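Local structure of putative uncharacterized protein (Leishmania major, 3M3I) at residues Val42-His47 and Ala59-Tyr64; Leu78-Thr83 and Val178-Asp183; Glu82-His87 and Ser172-Ile177. The protein is of unknown function but belongs to the DUF985 family of the cupin superfamily and assembles as a dimer of beta-barrel subunits. All coordinates share one frame; numbering follows the deposited sequence.

How the contacts relate
The three contacts join four neighbouring strands of one antiparallel sheet in the cupin fold. Contact 1 pairs strand 38-44 with 56-67. Strand 172-179 runs beside 56-67 and meets 81-87 in contacts 2 and 3. Those two form one strand pair and share E82 and T83; their centres lie about 13 Å apart. Contact 1 is about 10 Å from contact 2 and about 13 Å from contact 3, centre to centre. T61 OG1 and F182 N, 2.7 Å apart, tie contact 1 to contact 2. I63 N and C176 O, 2.9 Å apart, tie contact 1 to contact 3. All three contacts touch the second subunit.

Contact 1: Val42-His47 and Ala59-Tyr64; sequences VVRSAH and AYTTIY
V43 O receives the amide of T62, one of four backbone bonds that join the segments. T62 N lies 3.0 Å from V43 O, nearly in line with the carbonyl. R44 and T61 form an antiparallel non-hydrogen-bonded pair next to it. Beyond the strands, single backbone bonds continue between the loops: S45 N donates to Y60 O at 3.1 Å, and A59 N to H47 O at 2.9 Å. At the other end, V42 N to T62 O is a weak bond.

S45 OG lies anti to its backbone N (chi1 179°). It accepts from H47 N at 3.0 Å, which makes an ST turn, and A59 CB packs against it. The Y60 ring lies against S45, with S45 N over the ring centre 4.0 Å above the plane. V43 CG2 comes to the edge of the same ring, 3.5 Å from Y60 CE1, and also touches T62 CG2. The side chains of R44 and T61 lie side by side and point the same way, with R44 CG 3.5 Å from T61 CG2. V42 CG2 meets the Y64 ring at CD2, 3.5 Å away.

Other groups find partners beyond the pair. The backbones of T61, I63 and Y64 bond to V178, C176 and S40. A59 O accepts from S179 OG, and T61 OG1 bonds to F182 N. Y60 OH bonds to D81, T62 OG1 to Q147 and H47 NE2 to D50, all of the second subunit. The contact is therefore both a sheet pairing and part of the dimer interface.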
# COMPACT_ATOMS: atom_id res chain seq x y z
N VAL A 42 -0.87 -7.21 9.41
CA VAL A 42 -0.28 -6.01 9.99
C VAL A 42 -1.40 -5.24 10.64
O VAL A 42 -1.50 -5.24 11.86
CB VAL A 42 0.47 -5.18 8.93
CG1 VAL A 42 1.28 -4.08 9.60
CG2 VAL A 42 1.38 -6.08 8.12
N VAL A 43 -2.27 -4.62 9.85
CA VAL A 43 -3.40 -3.90 10.42
C VAL A 43 -4.71 -4.27 9.77
O VAL A 43 -4.76 -4.73 8.63
CB VAL A 43 -3.22 -2.37 10.36
CG1 VAL A 43 -1.89 -1.97 11.00
CG2 VAL A 43 -3.32 -1.87 8.93
N ARG A 44 -5.76 -4.04 10.54
CA ARG A 44 -7.14 -4.25 10.16
C ARG A 44 -7.97 -3.03 10.65
O ARG A 44 -8.05 -2.77 11.84
CB ARG A 44 -7.63 -5.56 10.81
CG ARG A 44 -7.41 -6.80 9.93
CD ARG A 44 -6.92 -8.04 10.68
NE ARG A 44 -7.94 -8.64 11.54
CZ ARG A 44 -8.97 -9.37 11.12
NH1 ARG A 44 -9.18 -9.59 9.82
NH2 ARG A 44 -9.82 -9.87 12.02
N SER A 45 -8.55 -2.28 9.72
CA SER A 45 -9.43 -1.15 10.05
C SER A 45 -10.36 -1.40 11.23
O SER A 45 -10.98 -2.46 11.34
CB SER A 45 -10.29 -0.77 8.83
OG SER A 45 -11.18 0.33 9.12
N ALA A 46 -10.47 -0.41 12.11
CA ALA A 46 -11.45 -0.45 13.20
C ALA A 46 -12.88 -0.38 12.66
O ALA A 46 -13.80 -0.91 13.29
CB ALA A 46 -11.19 0.70 14.16
N HIS A 47 -13.05 0.27 11.51
CA HIS A 47 -14.36 0.60 10.93
C HIS A 47 -14.79 -0.48 9.93
O HIS A 47 -14.02 -0.86 9.05
CB HIS A 47 -14.26 1.96 10.24
CG HIS A 47 -15.49 2.39 9.50
ND1 HIS A 47 -16.59 2.92 10.13
CD2 HIS A 47 -15.77 2.41 8.18
CE1 HIS A 47 -17.51 3.23 9.23
NE2 HIS A 47 -17.04 2.93 8.04
N ALA A 59 -13.03 -2.07 6.65
CA ALA A 59 -12.79 -1.16 5.53
C ALA A 59 -11.64 -1.68 4.68
O ALA A 59 -11.77 -1.83 3.47
CB ALA A 59 -12.49 0.25 6.01
N TYR A 60 -10.51 -1.94 5.34
CA TYR A 60 -9.34 -2.52 4.71
C TYR A 60 -8.64 -3.46 5.68
O TYR A 60 -8.85 -3.41 6.88
CB TYR A 60 -8.36 -1.43 4.28
CG TYR A 60 -7.72 -0.72 5.45
CD1 TYR A 60 -6.49 -1.11 5.95
CD2 TYR A 60 -8.35 0.34 6.07
CE1 TYR A 60 -5.92 -0.48 7.03
CE2 TYR A 60 -7.78 0.99 7.16
CZ TYR A 60 -6.56 0.57 7.63
OH TYR A 60 -5.99 1.21 8.71
N THR A 61 -7.81 -4.33 5.11
CA THR A 61 -6.91 -5.19 5.84
C THR A 61 -5.62 -5.12 5.05
O THR A 61 -5.66 -4.98 3.84
CB THR A 61 -7.42 -6.64 5.92
OG1 THR A 61 -7.66 -7.14 4.61
CG2 THR A 61 -8.72 -6.73 6.72
N THR A 62 -4.47 -5.19 5.73
CA THR A 62 -3.17 -5.14 5.03
C THR A 62 -2.29 -6.30 5.47
O THR A 62 -2.50 -6.89 6.53
CB THR A 62 -2.36 -3.82 5.27
OG1 THR A 62 -1.58 -3.95 6.46
CG2 THR A 62 -3.28 -2.60 5.39
N ILE A 63 -1.29 -6.61 4.63
CA ILE A 63 -0.32 -7.67 4.92
C ILE A 63 1.01 -7.38 4.26
O ILE A 63 1.11 -6.60 3.34
CB ILE A 63 -0.79 -9.06 4.41
CG1 ILE A 63 -0.86 -9.12 2.89
CG2 ILE A 63 -2.16 -9.45 4.99
CD1 ILE A 63 -1.00 -10.53 2.35
N TYR A 64 2.05 -8.02 4.79
CA TYR A 64 3.32 -8.15 4.10
C TYR A 64 3.27 -9.47 3.33
O TYR A 64 2.89 -10.49 3.88
CB TYR A 64 4.44 -8.21 5.10
CG TYR A 64 4.80 -6.90 5.78
CD1 TYR A 64 5.31 -5.83 5.06
CD2 TYR A 64 4.67 -6.77 7.15
CE1 TYR A 64 5.67 -4.65 5.70
CE2 TYR A 64 5.02 -5.60 7.79
CZ TYR A 64 5.53 -4.55 7.06
OH TYR A 64 5.88 -3.39 7.72

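Contact 2: Leu78-Thr83 and Val178-Asp183; sequences LCSDET and VSPGFD
V178 packs against E82, and the two residues form an antiparallel non-hydrogen-bonded pair. V178 CG2 lies 3.6 Å from E82 OE2. The E82 chain is extended beyond CG and crosses V178 obliquely, with CG, CD and OE2 near CG2. V178 CG1 turns the other way, toward S80 CB and D81 O. S179 N donates to D81 O at 3.2 Å. L78 CD2 reaches the edge of the F182 ring, 3.5 Å from CE1, and the two side chains cross at about a right angle. S80 OG lies 3.7 Å from P180 CD.

Two waters bridge the segments. Water 2 accepts from D81 N and donates to S179 O at 2.7 Å. Water 1 donates to S80 OG at 2.7 Å and reaches G181 O. S80 OG also bonds to E52.

Further out, L78 and E82 touch F156 of strand 155-159. Besides its bond to A59 O, S179 OG bonds to S179 OG of the second subunit. Strands 81-87 and 172-179 are neighbours in the antiparallel sheet of a protein assigned to the cupin superfamily, consistent with a cupin beta-barrel.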
# COMPACT_ATOMS: atom_id res chain seq x y z
N LEU A 78 -10.54 -13.38 -5.05
CA LEU A 78 -11.08 -12.60 -3.95
C LEU A 78 -12.39 -12.02 -4.45
O LEU A 78 -12.80 -12.30 -5.56
CB LEU A 78 -10.11 -11.49 -3.53
CG LEU A 78 -8.75 -11.94 -2.97
CD1 LEU A 78 -7.75 -10.80 -2.94
CD2 LEU A 78 -8.89 -12.52 -1.57
N CYS A 79 -13.06 -11.24 -3.62
CA CYS A 79 -14.23 -10.50 -4.09
C CYS A 79 -14.07 -8.98 -3.94
O CYS A 79 -14.92 -8.24 -4.37
CB CYS A 79 -15.50 -11.01 -3.38
SG CYS A 79 -15.97 -10.07 -1.96
N SER A 80 -12.96 -8.54 -3.36
CA SER A 80 -12.60 -7.13 -3.32
C SER A 80 -11.25 -6.92 -4.03
O SER A 80 -10.51 -7.87 -4.24
CB SER A 80 -12.51 -6.67 -1.87
OG SER A 80 -13.71 -6.96 -1.18
N ASP A 81 -10.96 -5.66 -4.38
CA ASP A 81 -9.68 -5.28 -5.00
C ASP A 81 -8.54 -5.52 -4.04
O ASP A 81 -8.69 -5.36 -2.83
CB ASP A 81 -9.64 -3.78 -5.34
CG ASP A 81 -10.66 -3.36 -6.35
OD1 ASP A 81 -10.92 -2.14 -6.42
OD2 ASP A 81 -11.20 -4.20 -7.09
N GLU A 82 -7.38 -5.87 -4.58
CA GLU A 82 -6.17 -6.00 -3.79
C GLU A 82 -5.02 -5.22 -4.43
O GLU A 82 -4.65 -5.45 -5.58
CB GLU A 82 -5.80 -7.46 -3.64
CG GLU A 82 -4.57 -7.67 -2.79
CD GLU A 82 -4.22 -9.12 -2.59
OE1 GLU A 82 -4.30 -9.90 -3.56
OE2 GLU A 82 -3.85 -9.46 -1.45
N THR A 83 -4.43 -4.31 -3.66
CA THR A 83 -3.40 -3.42 -4.16
C THR A 83 -2.03 -3.89 -3.67
O THR A 83 -1.85 -4.09 -2.47
CB THR A 83 -3.65 -1.94 -3.72
OG1 THR A 83 -4.89 -1.47 -4.27
CG2 THR A 83 -2.54 -1.04 -4.18
N VAL A 178 -6.14 -5.29 0.92
CA VAL A 178 -7.44 -5.65 0.36
C VAL A 178 -8.49 -4.73 0.95
O VAL A 178 -8.52 -4.53 2.16
CB VAL A 178 -7.80 -7.13 0.64
CG1 VAL A 178 -9.02 -7.53 -0.17
CG2 VAL A 178 -6.63 -8.04 0.32
N SER A 179 -9.31 -4.12 0.09
CA SER A 179 -10.37 -3.19 0.52
C SER A 179 -11.57 -3.17 -0.43
O SER A 179 -11.41 -2.89 -1.63
CB SER A 179 -9.85 -1.76 0.64
OG SER A 179 -10.91 -0.85 0.86
N PRO A 180 -12.78 -3.47 0.10
CA PRO A 180 -13.06 -3.85 1.48
C PRO A 180 -12.32 -5.12 1.91
O PRO A 180 -11.92 -5.93 1.08
CB PRO A 180 -14.59 -4.04 1.47
CG PRO A 180 -15.06 -3.17 0.39
CD PRO A 180 -14.02 -3.29 -0.68
N GLY A 181 -12.14 -5.30 3.22
CA GLY A 181 -11.09 -6.14 3.78
C GLY A 181 -11.12 -7.62 3.46
O GLY A 181 -12.14 -8.16 3.03
N PHE A 182 -9.98 -8.26 3.67
CA PHE A 182 -9.85 -9.70 3.47
C PHE A 182 -10.59 -10.52 4.56
O PHE A 182 -10.60 -10.17 5.74
CB PHE A 182 -8.36 -10.08 3.42
CG PHE A 182 -8.11 -11.53 3.16
CD1 PHE A 182 -8.03 -12.00 1.87
CD2 PHE A 182 -7.98 -12.42 4.19
CE1 PHE A 182 -7.82 -13.34 1.63
CE2 PHE A 182 -7.77 -13.75 3.94
CZ PHE A 182 -7.69 -14.20 2.66
N ASP A 183 -11.20 -11.62 4.12
CA ASP A 183 -11.87 -12.56 4.99
C ASP A 183 -11.78 -13.89 4.25
O ASP A 183 -12.11 -13.96 3.07
CB ASP A 183 -13.32 -12.14 5.24
CG ASP A 183 -14.03 -12.98 6.31
OD1 ASP A 183 -14.47 -12.41 7.33
OD2 ASP A 183 -14.15 -14.22 6.15
O HOH W 1 -14.49 -8.03 1.16
O HOH W 2 -12.78 -3.39 -3.88

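Contact 3: Glu82-His87 and Ser172-Ile177; sequences ETWMYH and SLVSCI
C176 SG sits over the face of the W84 ring, 3.5 Å from the centroid of the six-membered ring and 8° off its normal. This is a sulfur-aromatic contact. V174 CG2 approaches the same indole obliquely at CE3 and CZ3, 3.6 Å from W84 CE3. V174 chi1 of -65° puts CG1 anti to the carbonyl carbon and leaves CG2 between the backbone N and the carbonyl carbon. C176 CB also meets E82 OE2. L92 and L94 of strand 92-98 touch W84 too, and F65 meets its ring.

T83, M85, S175 and I177 point to the other face of the sheet. The M85 chain bends at chi2 and chi3 and brings CE to I177 CD1, 3.4 Å away. H87 NE2 and S175 OG lie 2.5 Å apart, shorter than expected, which leaves the details of this polar contact doubtful. S175 OG also has a weak bond to Q147 of the second subunit. H87 ND1 bonds to Y86 O of that subunit, and M85 packs on its counterpart there.

Backbone bonds join T83 with I177 and M85 with S175 in both directions. H87 N adds one to L173 O at 3.2 Å. The strands run antiparallel at 161°. One face carries the indole toward the second sheet and the other meets the partner subunit, as in a dimeric cupin beta-barrel.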
# COMPACT_ATOMS: atom_id res chain seq x y z
N GLU A 82 -7.38 -5.87 -4.58
CA GLU A 82 -6.17 -6.00 -3.79
C GLU A 82 -5.02 -5.22 -4.43
O GLU A 82 -4.65 -5.45 -5.58
CB GLU A 82 -5.80 -7.46 -3.64
CG GLU A 82 -4.57 -7.67 -2.79
CD GLU A 82 -4.22 -9.12 -2.59
OE1 GLU A 82 -4.30 -9.90 -3.56
OE2 GLU A 82 -3.85 -9.46 -1.45
N THR A 83 -4.43 -4.31 -3.66
CA THR A 83 -3.40 -3.42 -4.16
C THR A 83 -2.03 -3.89 -3.67
O THR A 83 -1.85 -4.09 -2.47
CB THR A 83 -3.65 -1.94 -3.72
OG1 THR A 83 -4.89 -1.47 -4.27
CG2 THR A 83 -2.54 -1.04 -4.18
N TRP A 84 -1.09 -4.03 -4.61
CA TRP A 84 0.25 -4.56 -4.37
C TRP A 84 1.34 -3.48 -4.47
O TRP A 84 1.50 -2.91 -5.53
CB TRP A 84 0.55 -5.62 -5.43
CG TRP A 84 -0.30 -6.81 -5.31
CD1 TRP A 84 -1.64 -6.89 -5.49
CD2 TRP A 84 0.13 -8.13 -4.97
NE1 TRP A 84 -2.08 -8.17 -5.28
CE2 TRP A 84 -1.01 -8.95 -4.95
CE3 TRP A 84 1.38 -8.69 -4.66
CZ2 TRP A 84 -0.96 -10.30 -4.64
CZ3 TRP A 84 1.44 -10.04 -4.36
CH2 TRP A 84 0.27 -10.84 -4.35
N MET A 85 2.10 -3.25 -3.40
CA MET A 85 3.13 -2.20 -3.34
C MET A 85 4.52 -2.80 -3.20
O MET A 85 4.77 -3.48 -2.22
CB MET A 85 2.91 -1.31 -2.11
CG MET A 85 2.09 -0.07 -2.33
SD MET A 85 0.31 -0.26 -2.20
CE MET A 85 0.09 -1.35 -0.79
N TYR A 86 5.43 -2.50 -4.12
CA TYR A 86 6.80 -2.99 -4.09
C TYR A 86 7.66 -2.37 -2.95
O TYR A 86 7.68 -1.16 -2.78
CB TYR A 86 7.49 -2.74 -5.44
CG TYR A 86 8.97 -3.08 -5.42
CD1 TYR A 86 9.91 -2.15 -4.97
CD2 TYR A 86 9.43 -4.34 -5.83
CE1 TYR A 86 11.27 -2.44 -4.95
CE2 TYR A 86 10.80 -4.65 -5.82
CZ TYR A 86 11.71 -3.70 -5.36
OH TYR A 86 13.05 -3.98 -5.31
N HIS A 87 8.37 -3.22 -2.20
CA HIS A 87 9.27 -2.79 -1.12
C HIS A 87 10.73 -3.15 -1.37
O HIS A 87 11.61 -2.32 -1.17
CB HIS A 87 8.84 -3.42 0.21
CG HIS A 87 7.58 -2.86 0.78
ND1 HIS A 87 7.28 -1.51 0.75
CD2 HIS A 87 6.55 -3.45 1.43
CE1 HIS A 87 6.12 -1.30 1.35
NE2 HIS A 87 5.66 -2.46 1.77
N SER A 172 10.81 -11.56 -3.70
CA SER A 172 10.20 -10.26 -3.85
C SER A 172 9.29 -9.99 -2.68
O SER A 172 8.34 -10.73 -2.47
CB SER A 172 9.38 -10.21 -5.13
OG SER A 172 8.73 -8.96 -5.23
N LEU A 173 9.59 -8.94 -1.92
CA LEU A 173 8.76 -8.55 -0.78
C LEU A 173 7.84 -7.38 -1.18
O LEU A 173 8.27 -6.41 -1.79
CB LEU A 173 9.65 -8.14 0.40
CG LEU A 173 9.00 -7.54 1.65
CD1 LEU A 173 8.05 -8.51 2.33
CD2 LEU A 173 10.07 -7.07 2.63
N VAL A 174 6.56 -7.49 -0.83
CA VAL A 174 5.60 -6.43 -1.09
C VAL A 174 4.71 -6.25 0.14
O VAL A 174 4.81 -6.99 1.11
CB VAL A 174 4.68 -6.74 -2.34
CG1 VAL A 174 5.47 -6.79 -3.62
CG2 VAL A 174 3.89 -8.03 -2.15
N SER A 175 3.86 -5.23 0.07
CA SER A 175 2.71 -5.12 0.93
C SER A 175 1.48 -5.27 0.05
O SER A 175 1.48 -4.81 -1.08
CB SER A 175 2.69 -3.79 1.65
OG SER A 175 3.71 -3.72 2.61
N CYS A 176 0.45 -5.92 0.58
CA CYS A 176 -0.84 -6.01 -0.07
C CYS A 176 -1.92 -5.39 0.82
O CYS A 176 -1.93 -5.58 2.03
CB CYS A 176 -1.20 -7.46 -0.36
SG CYS A 176 0.02 -8.34 -1.32
N ILE A 177 -2.85 -4.66 0.20
CA ILE A 177 -4.01 -4.11 0.92
C ILE A 177 -5.26 -4.58 0.21
O ILE A 177 -5.41 -4.33 -0.96
CB ILE A 177 -3.96 -2.57 0.95
CG1 ILE A 177 -2.62 -2.10 1.50
CG2 ILE A 177 -5.08 -2.00 1.80
CD1 ILE A 177 -2.45 -0.61 1.36